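Local atomic coordinates of putative isomerase (Streptomyces coelicolor A3, PDB entry 2OQH), a protein that probably acts as an isomerase or dehydratase on sugar acids such as D-glucarate, being a member of the mandelate racemase branch of the enolase superfamily. Residues D118-A123 against H309-S314; V128-L133 against G343-P348; A279-A284 against S314-L319. All coordinates share one frame; numbering follows the deposited sequence.

Contact 1. Residues D118-A123 against H309-S314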
loop_
_atom_site.group_PDB
_atom_site.type_symbol
_atom_site.label_atom_id
_atom_site.label_comp_id
_atom_site.label_asym_id
_atom_site.label_seq_id
_atom_site.Cartn_x
_atom_site.Cartn_y
_atom_site.Cartn_z
ATOM N N ASP A 118 7.481 -15.830 -8.944
ATOM C CA ASP A 118 7.261 -17.000 -9.785
ATOM C C ASP A 118 6.157 -17.902 -9.241
ATOM O O ASP A 118 5.591 -18.705 -9.977
ATOM C CB ASP A 118 8.551 -17.817 -9.942
ATOM C CG ASP A 118 9.441 -17.298 -11.060
ATOM O OD1 ASP A 118 8.941 -16.531 -11.915
ATOM O OD2 ASP A 118 10.637 -17.671 -11.096
ATOM N N LEU A 119 5.853 -17.786 -7.956
ATOM C CA LEU A 119 4.791 -18.603 -7.394
ATOM C C LEU A 119 3.438 -17.907 -7.600
ATOM O O LEU A 119 2.386 -18.497 -7.373
ATOM C CB LEU A 119 5.053 -18.869 -5.908
ATOM C CG LEU A 119 6.291 -19.745 -5.626
ATOM C CD1 LEU A 119 6.501 -19.898 -4.126
ATOM C CD2 LEU A 119 6.124 -21.109 -6.287
ATOM N N LEU A 120 3.482 -16.654 -8.050
ATOM C CA LEU A 120 2.269 -15.873 -8.294
ATOM C C LEU A 120 1.945 -15.706 -9.783
ATOM O O LEU A 120 1.087 -14.907 -10.148
ATOM C CB LEU A 120 2.395 -14.489 -7.649
ATOM C CG LEU A 120 2.573 -14.421 -6.127
ATOM C CD1 LEU A 120 2.834 -12.980 -5.707
ATOM C CD2 LEU A 120 1.340 -14.969 -5.432
ATOM N N GLY A 121 2.627 -16.456 -10.639
ATOM C CA GLY A 121 2.374 -16.362 -12.066
ATOM C C GLY A 121 3.542 -15.852 -12.890
ATOM O O GLY A 121 3.472 -15.800 -14.116
ATOM N N GLY A 122 4.627 -15.471 -12.224
ATOM C CA GLY A 122 5.778 -14.985 -12.956
ATOM C C GLY A 122 5.687 -13.512 -13.298
ATOM O O GLY A 122 4.605 -12.925 -13.352
ATOM N N ALA A 123 6.847 -12.924 -13.547
ATOM C CA ALA A 123 6.949 -11.514 -13.865
ATOM C C ALA A 123 6.424 -11.134 -15.239
ATOM O O ALA A 123 6.623 -11.857 -16.216
ATOM C CB ALA A 123 8.399 -11.074 -13.736
ATOM N N HIS A 309 4.874 -6.512 -1.838
ATOM C CA HIS A 309 4.098 -5.743 -2.803
ATOM C C HIS A 309 4.711 -5.778 -4.201
ATOM O O HIS A 309 3.997 -5.883 -5.199
ATOM C CB HIS A 309 3.958 -4.293 -2.335
ATOM C CG HIS A 309 2.782 -4.060 -1.440
ATOM N ND1 HIS A 309 1.806 -5.012 -1.234
ATOM C CD2 HIS A 309 2.392 -2.965 -0.748
ATOM C CE1 HIS A 309 0.861 -4.511 -0.458
ATOM N NE2 HIS A 309 1.194 -3.271 -0.150
ATOM N N LEU A 310 6.039 -5.698 -4.263
ATOM C CA LEU A 310 6.746 -5.721 -5.536
ATOM C C LEU A 310 6.517 -7.038 -6.265
ATOM O O LEU A 310 6.425 -7.059 -7.488
ATOM C CB LEU A 310 8.246 -5.491 -5.311
ATOM C CG LEU A 310 8.570 -4.087 -4.802
ATOM C CD1 LEU A 310 10.045 -3.970 -4.404
ATOM C CD2 LEU A 310 8.229 -3.096 -5.900
ATOM N N ALA A 311 6.431 -8.134 -5.513
ATOM C CA ALA A 311 6.192 -9.445 -6.116
ATOM C C ALA A 311 4.789 -9.462 -6.720
ATOM O O ALA A 311 4.565 -10.011 -7.797
ATOM C CB ALA A 311 6.325 -10.548 -5.066
ATOM N N VAL A 312 3.844 -8.845 -6.022
ATOM C CA VAL A 312 2.483 -8.805 -6.520
ATOM C C VAL A 312 2.401 -7.968 -7.791
ATOM O O VAL A 312 1.879 -8.428 -8.802
ATOM C CB VAL A 312 1.521 -8.255 -5.460
ATOM C CG1 VAL A 312 0.117 -8.135 -6.038
ATOM C CG2 VAL A 312 1.505 -9.195 -4.255
ATOM N N VAL A 313 2.939 -6.754 -7.750
ATOM C CA VAL A 313 2.904 -5.885 -8.920
ATOM C C VAL A 313 3.577 -6.546 -10.116
ATOM O O VAL A 313 3.041 -6.552 -11.228
ATOM C CB VAL A 313 3.606 -4.534 -8.642
ATOM C CG1 VAL A 313 3.672 -3.715 -9.923
ATOM C CG2 VAL A 313 2.858 -3.763 -7.564
ATOM N N SER A 314 4.750 -7.115 -9.870
ATOM C CA SER A 314 5.541 -7.775 -10.900
ATOM C C SER A 314 4.787 -8.876 -11.648
ATOM O O SER A 314 4.955 -9.040 -12.856
ATOM C CB SER A 314 6.815 -8.355 -10.265
ATOM O OG SER A 314 7.622 -9.020 -11.222
#

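Contact 2. Residues V128-L133 against G343-P348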
loop_
_atom_site.group_PDB
_atom_site.type_symbol
_atom_site.label_atom_id
_atom_site.label_comp_id
_atom_site.label_asym_id
_atom_site.label_seq_id
_atom_site.Cartn_x
_atom_site.Cartn_y
_atom_site.Cartn_z
ATOM N N VAL A 128 9.022 -1.309 -11.015
ATOM C CA VAL A 128 7.782 -0.778 -10.466
ATOM C C VAL A 128 7.840 0.706 -10.126
ATOM O O VAL A 128 8.412 1.089 -9.108
ATOM C CB VAL A 128 7.389 -1.519 -9.177
ATOM C CG1 VAL A 128 6.096 -0.947 -8.627
ATOM C CG2 VAL A 128 7.251 -2.997 -9.458
ATOM N N PRO A 129 7.225 1.554 -10.964
ATOM C CA PRO A 129 7.208 3.002 -10.738
ATOM C C PRO A 129 6.464 3.364 -9.448
ATOM O O PRO A 129 5.479 2.709 -9.083
ATOM C CB PRO A 129 6.483 3.534 -11.972
ATOM C CG PRO A 129 6.728 2.486 -13.012
ATOM C CD PRO A 129 6.558 1.217 -12.233
ATOM N N ILE A 130 6.934 4.395 -8.752
ATOM C CA ILE A 130 6.263 4.820 -7.529
ATOM C C ILE A 130 5.847 6.281 -7.621
ATOM O O ILE A 130 6.265 6.997 -8.524
ATOM C CB ILE A 130 7.138 4.598 -6.271
ATOM C CG1 ILE A 130 8.410 5.442 -6.343
ATOM C CG2 ILE A 130 7.474 3.123 -6.147
ATOM C CD1 ILE A 130 9.210 5.420 -5.068
ATOM N N THR A 131 5.020 6.704 -6.675
ATOM C CA THR A 131 4.477 8.057 -6.640
ATOM C C THR A 131 5.080 8.951 -5.561
ATOM O O THR A 131 5.424 8.490 -4.472
ATOM C CB THR A 131 2.962 7.993 -6.399
ATOM O OG1 THR A 131 2.383 7.061 -7.321
ATOM C CG2 THR A 131 2.324 9.364 -6.574
ATOM N N ALA A 132 5.182 10.240 -5.869
ATOM C CA ALA A 132 5.713 11.219 -4.930
ATOM C C ALA A 132 4.550 11.914 -4.232
ATOM O O ALA A 132 3.664 12.453 -4.890
ATOM C CB ALA A 132 6.558 12.250 -5.677
ATOM N N LEU A 133 4.548 11.902 -2.903
ATOM C CA LEU A 133 3.478 12.552 -2.156
ATOM C C LEU A 133 3.867 13.948 -1.707
ATOM O O LEU A 133 4.947 14.147 -1.147
ATOM C CB LEU A 133 3.106 11.742 -0.907
ATOM C CG LEU A 133 2.140 12.452 0.064
ATOM C CD1 LEU A 133 0.742 12.552 -0.550
ATOM C CD2 LEU A 133 2.076 11.690 1.378
ATOM N N GLY A 343 12.831 6.934 -9.766
ATOM C CA GLY A 343 11.394 6.756 -9.576
ATOM C C GLY A 343 10.811 5.353 -9.709
ATOM O O GLY A 343 9.587 5.194 -9.758
ATOM N N ARG A 344 11.662 4.335 -9.750
ATOM C CA ARG A 344 11.186 2.961 -9.884
ATOM C C ARG A 344 11.895 1.998 -8.924
ATOM O O ARG A 344 13.074 2.175 -8.607
ATOM C CB ARG A 344 11.397 2.470 -11.323
ATOM C CG ARG A 344 10.891 3.413 -12.409
ATOM C CD ARG A 344 11.002 2.757 -13.783
ATOM N NE ARG A 344 12.380 2.398 -14.106
ATOM C CZ ARG A 344 12.745 1.609 -15.117
ATOM N NH1 ARG A 344 11.827 1.072 -15.925
ATOM N NH2 ARG A 344 14.037 1.359 -15.329
ATOM N N LEU A 345 11.168 0.986 -8.459
ATOM C CA LEU A 345 11.726 -0.017 -7.560
ATOM C C LEU A 345 11.925 -1.296 -8.353
ATOM O O LEU A 345 11.067 -1.681 -9.146
ATOM C CB LEU A 345 10.777 -0.297 -6.393
ATOM C CG LEU A 345 10.723 0.739 -5.271
ATOM C CD1 LEU A 345 9.509 0.492 -4.395
ATOM C CD2 LEU A 345 11.992 0.660 -4.449
ATOM N N ARG A 346 13.063 -1.948 -8.159
ATOM C CA ARG A 346 13.324 -3.188 -8.871
ATOM C C ARG A 346 12.815 -4.339 -8.016
ATOM O O ARG A 346 12.979 -4.341 -6.797
ATOM C CB ARG A 346 14.822 -3.352 -9.149
ATOM C CG ARG A 346 15.157 -4.574 -10.003
ATOM C CD ARG A 346 16.600 -4.532 -10.473
ATOM N NE ARG A 346 17.533 -4.689 -9.362
ATOM C CZ ARG A 346 18.822 -4.370 -9.416
ATOM N NH1 ARG A 346 19.331 -3.869 -10.536
ATOM N NH2 ARG A 346 19.596 -4.558 -8.351
ATOM N N VAL A 347 12.183 -5.312 -8.658
ATOM C CA VAL A 347 11.652 -6.463 -7.942
ATOM C C VAL A 347 12.779 -7.420 -7.550
ATOM O O VAL A 347 13.510 -7.908 -8.415
ATOM C CB VAL A 347 10.647 -7.234 -8.819
ATOM C CG1 VAL A 347 9.942 -8.285 -7.982
ATOM C CG2 VAL A 347 9.641 -6.269 -9.435
ATOM N N PRO A 348 12.941 -7.690 -6.240
ATOM C CA PRO A 348 13.985 -8.596 -5.743
ATOM C C PRO A 348 14.009 -9.901 -6.536
ATOM O O PRO A 348 12.992 -10.297 -7.114
ATOM C CB PRO A 348 13.594 -8.790 -4.280
ATOM C CG PRO A 348 13.068 -7.431 -3.920
ATOM C CD PRO A 348 12.201 -7.083 -5.117
HETATM O O HOH W 1 7.689 6.965 -11.093
#

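Contact 3. Residues A279-A284 against S314-L319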
loop_
_atom_site.group_PDB
_atom_site.type_symbol
_atom_site.label_atom_id
_atom_site.label_comp_id
_atom_site.label_asym_id
_atom_site.label_seq_id
_atom_site.Cartn_x
_atom_site.Cartn_y
_atom_site.Cartn_z
ATOM N N ALA A 279 -5.422 -12.758 -1.668
ATOM C CA ALA A 279 -6.579 -11.864 -1.694
ATOM C C ALA A 279 -6.341 -10.703 -2.651
ATOM O O ALA A 279 -7.257 -10.256 -3.331
ATOM C CB ALA A 279 -6.868 -11.336 -0.303
ATOM N N THR A 280 -5.103 -10.218 -2.697
ATOM C CA THR A 280 -4.751 -9.106 -3.565
ATOM C C THR A 280 -4.729 -9.551 -5.029
ATOM O O THR A 280 -5.152 -8.804 -5.906
ATOM C CB THR A 280 -3.394 -8.503 -3.151
ATOM O OG1 THR A 280 -3.477 -8.063 -1.789
ATOM C CG2 THR A 280 -3.036 -7.319 -4.033
ATOM N N LYS A 281 -4.247 -10.763 -5.290
ATOM C CA LYS A 281 -4.244 -11.286 -6.659
ATOM C C LYS A 281 -5.708 -11.468 -7.064
ATOM O O LYS A 281 -6.084 -11.241 -8.213
ATOM C CB LYS A 281 -3.530 -12.639 -6.735
ATOM C CG LYS A 281 -2.036 -12.594 -6.442
ATOM C CD LYS A 281 -1.274 -11.926 -7.569
ATOM C CE LYS A 281 -1.290 -12.784 -8.826
ATOM N NZ LYS A 281 -0.393 -12.227 -9.868
ATOM N N ALA A 282 -6.529 -11.886 -6.106
ATOM C CA ALA A 282 -7.953 -12.084 -6.351
ATOM C C ALA A 282 -8.591 -10.749 -6.741
ATOM O O ALA A 282 -9.336 -10.659 -7.720
ATOM C CB ALA A 282 -8.624 -12.639 -5.102
ATOM N N LEU A 283 -8.281 -9.713 -5.970
ATOM C CA LEU A 283 -8.815 -8.386 -6.227
ATOM C C LEU A 283 -8.441 -7.907 -7.628
ATOM O O LEU A 283 -9.242 -7.256 -8.307
ATOM C CB LEU A 283 -8.304 -7.403 -5.169
ATOM C CG LEU A 283 -8.780 -5.949 -5.247
ATOM C CD1 LEU A 283 -10.293 -5.890 -5.442
ATOM C CD2 LEU A 283 -8.367 -5.225 -3.969
ATOM N N ALA A 284 -7.227 -8.230 -8.063
ATOM C CA ALA A 284 -6.771 -7.831 -9.389
ATOM C C ALA A 284 -7.689 -8.474 -10.426
ATOM O O ALA A 284 -8.083 -7.842 -11.409
ATOM C CB ALA A 284 -5.329 -8.275 -9.606
ATOM N N SER A 314 4.750 -7.115 -9.870
ATOM C CA SER A 314 5.541 -7.775 -10.900
ATOM C C SER A 314 4.787 -8.876 -11.648
ATOM O O SER A 314 4.955 -9.040 -12.856
ATOM C CB SER A 314 6.815 -8.355 -10.265
ATOM O OG SER A 314 7.622 -9.020 -11.222
ATOM N N SER A 315 3.955 -9.626 -10.935
ATOM C CA SER A 315 3.208 -10.723 -11.551
ATOM C C SER A 315 1.769 -10.379 -11.932
ATOM O O SER A 315 1.024 -11.241 -12.404
ATOM C CB SER A 315 3.182 -11.918 -10.596
ATOM O OG SER A 315 2.521 -11.585 -9.385
ATOM N N THR A 316 1.380 -9.123 -11.755
ATOM C CA THR A 316 -0.001 -8.730 -12.023
ATOM C C THR A 316 -0.185 -7.679 -13.120
ATOM O O THR A 316 0.084 -6.494 -12.917
ATOM C CB THR A 316 -0.650 -8.237 -10.712
ATOM O OG1 THR A 316 -0.429 -9.213 -9.680
ATOM C CG2 THR A 316 -2.148 -8.031 -10.892
ATOM N N PRO A 317 -0.672 -8.105 -14.299
ATOM C CA PRO A 317 -0.894 -7.206 -15.432
ATOM C C PRO A 317 -1.616 -5.881 -15.146
ATOM O O PRO A 317 -1.127 -4.822 -15.519
ATOM C CB PRO A 317 -1.660 -8.088 -16.417
ATOM C CG PRO A 317 -1.022 -9.419 -16.211
ATOM C CD PRO A 317 -0.958 -9.501 -14.686
ATOM N N VAL A 318 -2.765 -5.932 -14.482
ATOM C CA VAL A 318 -3.527 -4.715 -14.210
ATOM C C VAL A 318 -2.821 -3.653 -13.344
ATOM O O VAL A 318 -3.198 -2.479 -13.364
ATOM C CB VAL A 318 -4.905 -5.062 -13.586
ATOM C CG1 VAL A 318 -4.736 -5.526 -12.147
ATOM C CG2 VAL A 318 -5.828 -3.866 -13.673
ATOM N N LEU A 319 -1.804 -4.047 -12.587
ATOM C CA LEU A 319 -1.083 -3.082 -11.762
ATOM C C LEU A 319 -0.008 -2.395 -12.609
ATOM O O LEU A 319 1.190 -2.513 -12.348
ATOM C CB LEU A 319 -0.465 -3.789 -10.557
ATOM C CG LEU A 319 -1.511 -4.213 -9.518
ATOM C CD1 LEU A 319 -0.907 -5.155 -8.493
ATOM C CD2 LEU A 319 -2.073 -2.976 -8.848
#

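Contact 1. Residues D118-A123 against H309-S314
The loop that leaves the short helix 116-119 passes beside the last turns of helix 303-315, its backbone drawing in from 7.3 Å between the CA atoms of L120 and V312 to 5.0 Å between those of A123 and S314. L120 sends its side chain toward the helix, with CG anti to the carbonyl carbon (chi1 -61°) and CD1 as the touching branch. That methyl ends between two residues, 4.3 Å from A311 CB and 4.3 Å from V312 CG2, and also lies against the carbonyl oxygen of A311, so the packing is apolar and rather loose. At the other end the approach is closer and involves backbone. A123 CA donates a CA-H...O contact to S314 O at 3.3 Å, while A123 CB rests 3.3 Å from S314 OG. The serine hydroxyl stands anti to its own backbone N (chi1 180°) and is hydrogen-bonded to R125 O, so the polar atom beside the alanine methyl is satisfied just beyond the loop. Between these two points the chain turns through G121 and G122, whose positive phi angles would press a CB against the preceding carbonyl oxygen. W105 of helix 85-112 and I277 of helix 277-289 also touch L120, and V116 and T117 lie on A311. With a backbone hydrogen bond between V124 and S314, the chain leading to barrel strand 127-134 is held on the late barrel helix 303-315.

Contact 2. Residues V128-L133 against G343-P348
Strand 344-346 runs antiparallel to the start of strand 128-133, their short axes inclined at 140° and 4.4 Å apart at closest approach. V128 and L345 form a hydrogen-bonded pair. The N-H of V128 donates from N to L345 O at 2.8 Å, in the carbonyl plane, whereas L345 N reaches V128 O at 2.8 Å from above the carbonyl plane, 45° out of it. P129 and R344 follow as a non-hydrogen-bonded pair, which suits a proline with no N-H to offer; P129 CA makes the CA-H...O contact usual in such a pair, with G343 O as acceptor. That oxygen also accepts a hydrogen bond from I130 N at 2.9 Å and another from a water that donates to I130 O as well, so the water spans the two backbones where the strands diverge.

V128 can be followed outward from CB, which lies 3.7 Å from L345 O. Its CG2, anti to the carbonyl carbon, stays 4.0 Å from L345 O and touches V347 CG2 at 4.1 Å, the two valines crossing obliquely. The same methyl packs on L310 and V313 of helix 303-315. On I130, CG1 takes the crowded position between the backbone N and the carbonyl carbon (chi1 63°), beside G343 O, while CG2 meets L345 CD1 at 3.8 Å, the two side chains crossing at about a right angle. L310 packs on L345 too.

Strand 127-134 also pairs in parallel with 166-170 and 323-324, within the TIM-type barrel characteristic of the enolase superfamily. Strand 344-346 is thus an antiparallel extension at the N-terminal end of this barrel strand, and it also forms a hairpin with 340-341.

Contact 3. Residues A279-A284 against S314-L319
The polar part of the contact belongs to K281 on helix 277-289. Its chain bends at chi2 and chi3 (-71° and -69°), sliding past T316 in the opposite direction, so that CD passes 3.5 Å from T316 OG1 before NZ, extended beyond CD and CE, meets two hydroxyls. NZ donates to T316 OG1 at 3.0 Å and to S315 OG at 3.0 Å, and a further bond to L120 O gives the ammonium three oxygen partners. Both hydroxyls are also hydrogen-bonded to V312 O, so the lysine holds groups already tied back to the last turn. An alanine here would remove the ammonium and would probably loosen the link between helix 277-289, the end of helix 303-315 and the loop carrying L120.

The apolar part centres on A284, whose CB points toward the other segment. It presses on T316 CG2 at 3.4 Å, tighter than usual for two carbons, and meets V318 CG1 at 3.8 Å.

T316 to L319 form a type I beta turn, in which T316 O and P317 O accept hydrogen bonds from R125 NH1 and NH2. The contact joins the outer barrel helices 277-289 and 303-315; strand 293-296, between them in sequence, touches A284 and L319 through M294.

How the contacts relate
The centres of contacts 1 and 3 lie about 8 Å apart, while that of contact 2 is about 15 Å from contact 1 and about 16 Å from contact 3. Helix 303-315 joins them: contacts 1 and 3 share S314, and its residues L310, V313 and S314 pack on V128 and V347 of contact 2. Along the chain the segments run 118-123, 128-133, 279-284, 309-314, 314-319 and 343-348, so contact 1 crosses both others and contact 3 is nested within contact 2. Contacts 1 and 2 therefore bring the chain leading into the barrel and its first strand back against a late helix and strand, while contact 3 ties helix 277-289 to the end of helix 303-315 and the turn beyond.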